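PDB 6KBY: beta-lactamase from Klebsiella pneumoniae, which probably hydrolyses the ring of beta-lactam antibiotics to give substituted beta-amino acids, as a class C beta-lactamase, and is captured here with AMP covalently bound. Local coordinates for residues E68-L72 against K321-T325; T232-L238 against I342-A346. All coordinates share one frame; numbering follows the deposited sequence.

Contact 1 (E68-L72 against K321-T325); sequences EVGSL and KTGST. With AMP (adenosine monophosphate), chain B.
The type II' turn from Val69 to Leu72 lies against strand residues 321-325 with Ser71 beside Gly323, their CA atoms 4.1 Å apart. Both glycines sit where a side chain would collide: Gly323 CA instead offers a C-H to Val69 O at 3.3 Å, and Gly70, at positive phi, brings its CA close to Ser324 O. At one end the side chains of Glu68 and Thr325 cross at about a right angle. Thr325 OG1 donates to Glu68 OE1 at 2.8 Å, nearly along the carboxylate C-O bond, while Tyr205 and Val218 hold OE2. Near the other end the Lys321 chain, bent at chi2 (72°) and chi4 (75°), curls back so that NZ donates to Thr322 O and hydrogen-bonds Tyr156 OH, passing 3.6 Å from Ser71 CB. Leu72 CD2 packs 3.1 Å from Lys321 O and on CG. Ser71 OG, hydrogen-bonded by Lys74 NZ, is covalently bonded to the AMP phosphorus, and AMP O3' donates to Ser324 O. The backbone N-H groups of Ser71, serine of an SxxK pattern, and, more straightly, Ser324, just after a KTG sequence, hold O1P as in the oxyanion hole of serine beta-lactamases.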
loop_
_atom_site.group_PDB
_atom_site.type_symbol
_atom_site.label_atom_id
_atom_site.label_comp_id
_atom_site.label_asym_id
_atom_site.label_seq_id
_atom_site.Cartn_x
_atom_site.Cartn_y
_atom_site.Cartn_z
ATOM N N GLU A 68 7.665 -3.684 8.575
ATOM C CA GLU A 68 6.458 -4.221 7.967
ATOM C C GLU A 68 5.573 -3.065 7.537
ATOM O O GLU A 68 5.404 -2.087 8.272
ATOM C CB GLU A 68 5.697 -5.080 8.975
ATOM C CG GLU A 68 6.491 -6.292 9.416
ATOM C CD GLU A 68 5.877 -7.066 10.570
ATOM O OE1 GLU A 68 4.746 -6.757 11.000
ATOM O OE2 GLU A 68 6.548 -7.999 11.055
ATOM N N VAL A 69 4.995 -3.177 6.344
ATOM C CA VAL A 69 4.115 -2.134 5.847
ATOM C C VAL A 69 2.681 -2.595 5.655
ATOM O O VAL A 69 1.846 -1.802 5.201
ATOM C CB VAL A 69 4.673 -1.449 4.586
ATOM C CG1 VAL A 69 6.014 -0.808 4.915
ATOM C CG2 VAL A 69 4.810 -2.439 3.440
ATOM N N GLY A 70 2.351 -3.830 6.032
ATOM C CA GLY A 70 0.969 -4.265 5.982
ATOM C C GLY A 70 0.330 -3.975 4.638
ATOM O O GLY A 70 0.882 -4.358 3.608
ATOM N N SER A 71 -0.779 -3.228 4.608
ATOM C CA SER A 71 -1.535 -3.036 3.366
ATOM C C SER A 71 -0.874 -2.152 2.322
ATOM O O SER A 71 -1.414 -2.068 1.211
ATOM C CB SER A 71 -2.925 -2.500 3.651
ATOM O OG SER A 71 -3.646 -3.468 4.377
ATOM N N LEU A 72 0.253 -1.490 2.598
ATOM C CA LEU A 72 0.979 -0.950 1.456
ATOM C C LEU A 72 1.253 -2.062 0.467
ATOM O O LEU A 72 1.342 -1.810 -0.738
ATOM C CB LEU A 72 2.282 -0.274 1.872
ATOM C CG LEU A 72 2.149 0.942 2.783
ATOM C CD1 LEU A 72 3.470 1.681 2.882
ATOM C CD2 LEU A 72 1.053 1.843 2.270
ATOM N N LYS A 321 -2.042 5.547 0.506
ATOM C CA LYS A 321 -2.412 4.241 1.032
ATOM C C LYS A 321 -1.869 4.097 2.446
ATOM O O LYS A 321 -0.704 4.412 2.709
ATOM C CB LYS A 321 -1.863 3.111 0.156
ATOM C CG LYS A 321 -2.357 1.721 0.574
ATOM C CD LYS A 321 -3.831 1.493 0.221
ATOM C CE LYS A 321 -4.381 0.218 0.849
ATOM N NZ LYS A 321 -4.627 0.373 2.304
ATOM N N THR A 322 -2.713 3.601 3.347
ATOM C CA THR A 322 -2.309 3.214 4.689
ATOM C C THR A 322 -1.924 1.737 4.726
ATOM O O THR A 322 -2.377 0.923 3.914
ATOM C CB THR A 322 -3.458 3.435 5.674
ATOM O OG1 THR A 322 -4.631 2.789 5.170
ATOM C CG2 THR A 322 -3.737 4.925 5.887
ATOM N N GLY A 323 -1.111 1.388 5.719
ATOM C CA GLY A 323 -0.835 -0.011 5.972
ATOM C C GLY A 323 -0.466 -0.252 7.417
ATOM O O GLY A 323 0.222 0.572 8.030
ATOM N N SER A 324 -0.913 -1.376 7.974
ATOM C CA SER A 324 -0.601 -1.688 9.361
ATOM C C SER A 324 -0.456 -3.191 9.524
ATOM O O SER A 324 -0.980 -3.970 8.732
ATOM C CB SER A 324 -1.697 -1.220 10.328
ATOM O OG SER A 324 -2.119 0.106 10.048
ATOM N N THR A 325 0.261 -3.582 10.571
ATOM C CA THR A 325 0.196 -4.924 11.134
ATOM C C THR A 325 -0.004 -4.765 12.637
ATOM O O THR A 325 -0.093 -3.647 13.152
ATOM C CB THR A 325 1.465 -5.737 10.850
ATOM O OG1 THR A 325 2.560 -5.119 11.528
ATOM C CG2 THR A 325 1.765 -5.818 9.353
HETATM P P AMP B . -4.004 -3.146 5.858
HETATM O O1P AMP B . -2.749 -2.780 6.588
HETATM O O2P AMP B . -5.134 -2.153 5.827
HETATM O "O5'" AMP B . -4.532 -4.558 6.361
HETATM C "C5'" AMP B . -3.639 -5.655 6.484
HETATM C "C4'" AMP B . -3.372 -5.999 7.926
HETATM O "O4'" AMP B . -4.569 -6.558 8.531
HETATM C "C3'" AMP B . -2.304 -7.060 8.154
HETATM O "O3'" AMP B . -0.988 -6.539 8.125
HETATM C "C2'" AMP B . -2.704 -7.665 9.491
HETATM O "O2'" AMP B . -2.315 -6.819 10.564
HETATM C "C1'" AMP B . -4.227 -7.635 9.380
HETATM N N9 AMP B . -4.755 -8.874 8.780
HETATM C C8 AMP B . -5.334 -8.978 7.563
HETATM N N7 AMP B . -5.715 -10.259 7.309
HETATM C C5 AMP B . -5.370 -10.995 8.385
HETATM C C6 AMP B . -5.482 -12.417 8.776
HETATM N N6 AMP B . -6.047 -13.323 7.944
HETATM N N1 AMP B . -4.996 -12.779 9.987
HETATM C C2 AMP B . -4.429 -11.884 10.821
HETATM N N3 AMP B . -4.296 -10.575 10.529
HETATM C C4 AMP B . -4.740 -10.080 9.349
#

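Contact 2 (T232-L238 against I342-A346); sequences TTSSDLL and IVMLA
Leu237 meets Val343 and Leu345 in a buried helix-on-sheet contact, where the first turn of helix 234-244 covers strand 340-346 within the large antiparallel sheet. The local axes run nearly antiparallel, at 152°, and approach to 8.4 Å, a spacing filled by branched aliphatic side chains. Leu237 points at the strand, and its CD1 touches two residues of the same strand face, 3.8 Å from Val343 CG1 and 3.9 Å from Leu345 CD2. A chi1 of -179°, which puts CG1 opposite the backbone N, spreads the two methyls of Val343 along the helix: CG1 meets Leu237 CB and CD1, while CG2 touches Leu237 CB and the backbone at Leu238 N, 3.9 Å away. Leu238 adds its CD1 more loosely to CG2. Leu345 serves the start of the helix, its CD1 settling 3.6 Å from Ser234 N and also against Ser234 CB. Serine suits this position because its small side chain allows the close approach, and its OG is hydrogen-bonded to Ser36 OG on the adjoining strand 34-41. The N-cap is Thr233, whose OG1 accepts from Asp236 N at 3.0 Å with an angle of 165°; Asp236 OD2 in turn bonds Ser193 OG and His192 N. Ile342 and Met344, alternating with the contact residues, face the other way onto helix 352-364, so the strand is covered on both faces. The contact is thus van der Waals packing of methyls on side chains and on the helix backbone, with no hydrogen bond between the segments.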
loop_
_atom_site.group_PDB
_atom_site.type_symbol
_atom_site.label_atom_id
_atom_site.label_comp_id
_atom_site.label_asym_id
_atom_site.label_seq_id
_atom_site.Cartn_x
_atom_site.Cartn_y
_atom_site.Cartn_z
ATOM N N THR A 232 10.184 -3.611 4.089
ATOM C CA THR A 232 10.937 -2.732 3.203
ATOM C C THR A 232 11.507 -1.561 4.000
ATOM O O THR A 232 11.166 -1.350 5.166
ATOM C CB THR A 232 10.045 -2.268 2.046
ATOM O OG1 THR A 232 10.803 -1.482 1.127
ATOM C CG2 THR A 232 8.882 -1.453 2.563
ATOM N N THR A 233 12.390 -0.811 3.351
ATOM C CA THR A 233 12.972 0.391 3.933
ATOM C C THR A 233 12.232 1.624 3.429
ATOM O O THR A 233 11.590 1.609 2.374
ATOM C CB THR A 233 14.451 0.534 3.564
ATOM O OG1 THR A 233 14.551 0.759 2.155
ATOM C CG2 THR A 233 15.249 -0.708 3.956
ATOM N N SER A 234 12.356 2.714 4.186
ATOM C CA SER A 234 11.778 3.968 3.721
ATOM C C SER A 234 12.425 4.434 2.423
ATOM O O SER A 234 11.753 5.029 1.575
ATOM C CB SER A 234 11.905 5.038 4.801
ATOM O OG SER A 234 13.266 5.323 5.057
ATOM N N SER A 235 13.716 4.149 2.232
ATOM C CA SER A 235 14.382 4.542 0.993
ATOM C C SER A 235 13.837 3.779 -0.207
ATOM O O SER A 235 13.629 4.365 -1.278
ATOM C CB SER A 235 15.886 4.336 1.133
ATOM O OG SER A 235 16.428 5.240 2.081
ATOM N N ASP A 236 13.615 2.472 -0.059
ATOM C CA ASP A 236 13.010 1.719 -1.157
ATOM C C ASP A 236 11.605 2.219 -1.459
ATOM O O ASP A 236 11.215 2.325 -2.626
ATOM C CB ASP A 236 12.972 0.221 -0.848
ATOM C CG ASP A 236 14.200 -0.522 -1.351
ATOM O OD1 ASP A 236 15.249 0.117 -1.601
ATOM O OD2 ASP A 236 14.118 -1.766 -1.474
ATOM N N LEU A 237 10.819 2.509 -0.421
ATOM C CA LEU A 237 9.478 3.022 -0.680
ATOM C C LEU A 237 9.506 4.417 -1.277
ATOM O O LEU A 237 8.629 4.757 -2.074
ATOM C CB LEU A 237 8.624 2.995 0.579
ATOM C CG LEU A 237 8.111 1.614 0.965
ATOM C CD1 LEU A 237 7.378 1.693 2.298
ATOM C CD2 LEU A 237 7.205 1.021 -0.113
ATOM N N LEU A 238 10.494 5.240 -0.922
ATOM C CA LEU A 238 10.583 6.535 -1.584
ATOM C C LEU A 238 10.901 6.362 -3.064
ATOM O O LEU A 238 10.381 7.102 -3.907
ATOM C CB LEU A 238 11.602 7.439 -0.896
ATOM C CG LEU A 238 11.505 8.921 -1.283
ATOM C CD1 LEU A 238 10.183 9.526 -0.814
ATOM C CD2 LEU A 238 12.686 9.703 -0.732
ATOM N N ILE A 342 5.665 11.408 0.472
ATOM C CA ILE A 342 6.120 11.088 1.812
ATOM C C ILE A 342 5.841 9.621 2.111
ATOM O O ILE A 342 4.806 9.069 1.713
ATOM C CB ILE A 342 5.489 12.017 2.869
ATOM C CG1 ILE A 342 6.074 11.746 4.255
ATOM C CG2 ILE A 342 3.971 11.905 2.881
ATOM C CD1 ILE A 342 5.665 12.776 5.280
ATOM N N VAL A 343 6.788 9.001 2.812
ATOM C CA VAL A 343 6.654 7.671 3.386
ATOM C C VAL A 343 6.876 7.819 4.887
ATOM O O VAL A 343 7.890 8.387 5.307
ATOM C CB VAL A 343 7.718 6.720 2.806
ATOM C CG1 VAL A 343 7.566 5.323 3.387
ATOM C CG2 VAL A 343 7.667 6.700 1.286
ATOM N N MET A 344 5.947 7.310 5.697
ATOM C CA MET A 344 6.097 7.323 7.148
ATOM C C MET A 344 5.988 5.894 7.645
ATOM O O MET A 344 4.925 5.279 7.513
ATOM C CB MET A 344 5.007 8.173 7.797
ATOM C CG MET A 344 5.076 9.646 7.452
ATOM S SD MET A 344 3.545 10.532 7.811
ATOM C CE MET A 344 3.331 10.198 9.560
ATOM N N LEU A 345 7.069 5.376 8.229
ATOM C CA LEU A 345 7.102 4.018 8.751
ATOM C C LEU A 345 7.330 4.051 10.254
ATOM O O LEU A 345 8.182 4.800 10.745
ATOM C CB LEU A 345 8.223 3.209 8.102
ATOM C CG LEU A 345 8.236 3.211 6.575
ATOM C CD1 LEU A 345 9.347 2.321 6.057
ATOM C CD2 LEU A 345 6.890 2.781 6.015
ATOM N N ALA A 346 6.583 3.223 10.980
ATOM C CA ALA A 346 6.691 3.124 12.428
ATOM C C ALA A 346 6.580 1.665 12.841
ATOM O O ALA A 346 5.850 0.884 12.220
ATOM C CB ALA A 346 5.568 3.892 13.130
#

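Overall arrangement
Both contacts are buried and reach the same antiparallel sheet, but at different strands: contact 1 on 317-325, beside the active site, and contact 2 on 340-346, two strands along. They touch directly. Val69 CG1 packs against Thr232 CG2, Leu345 CD2 and Leu237 CD1, and Leu72 CD1 also meets Leu237 CD1, so these two side chains of the turn that carries Ser71 pack on the hydrophobic layer of contact 2. Their chemistry follows their places. Contact 1 has charged and hydroxyl side chains at its ends and turns backbone N-H groups to a phosphoryl oxygen at its centre, whereas contact 2 is aliphatic packing in the helix-sheet core. Along the chain their segments alternate, interlacing distant parts of one fold.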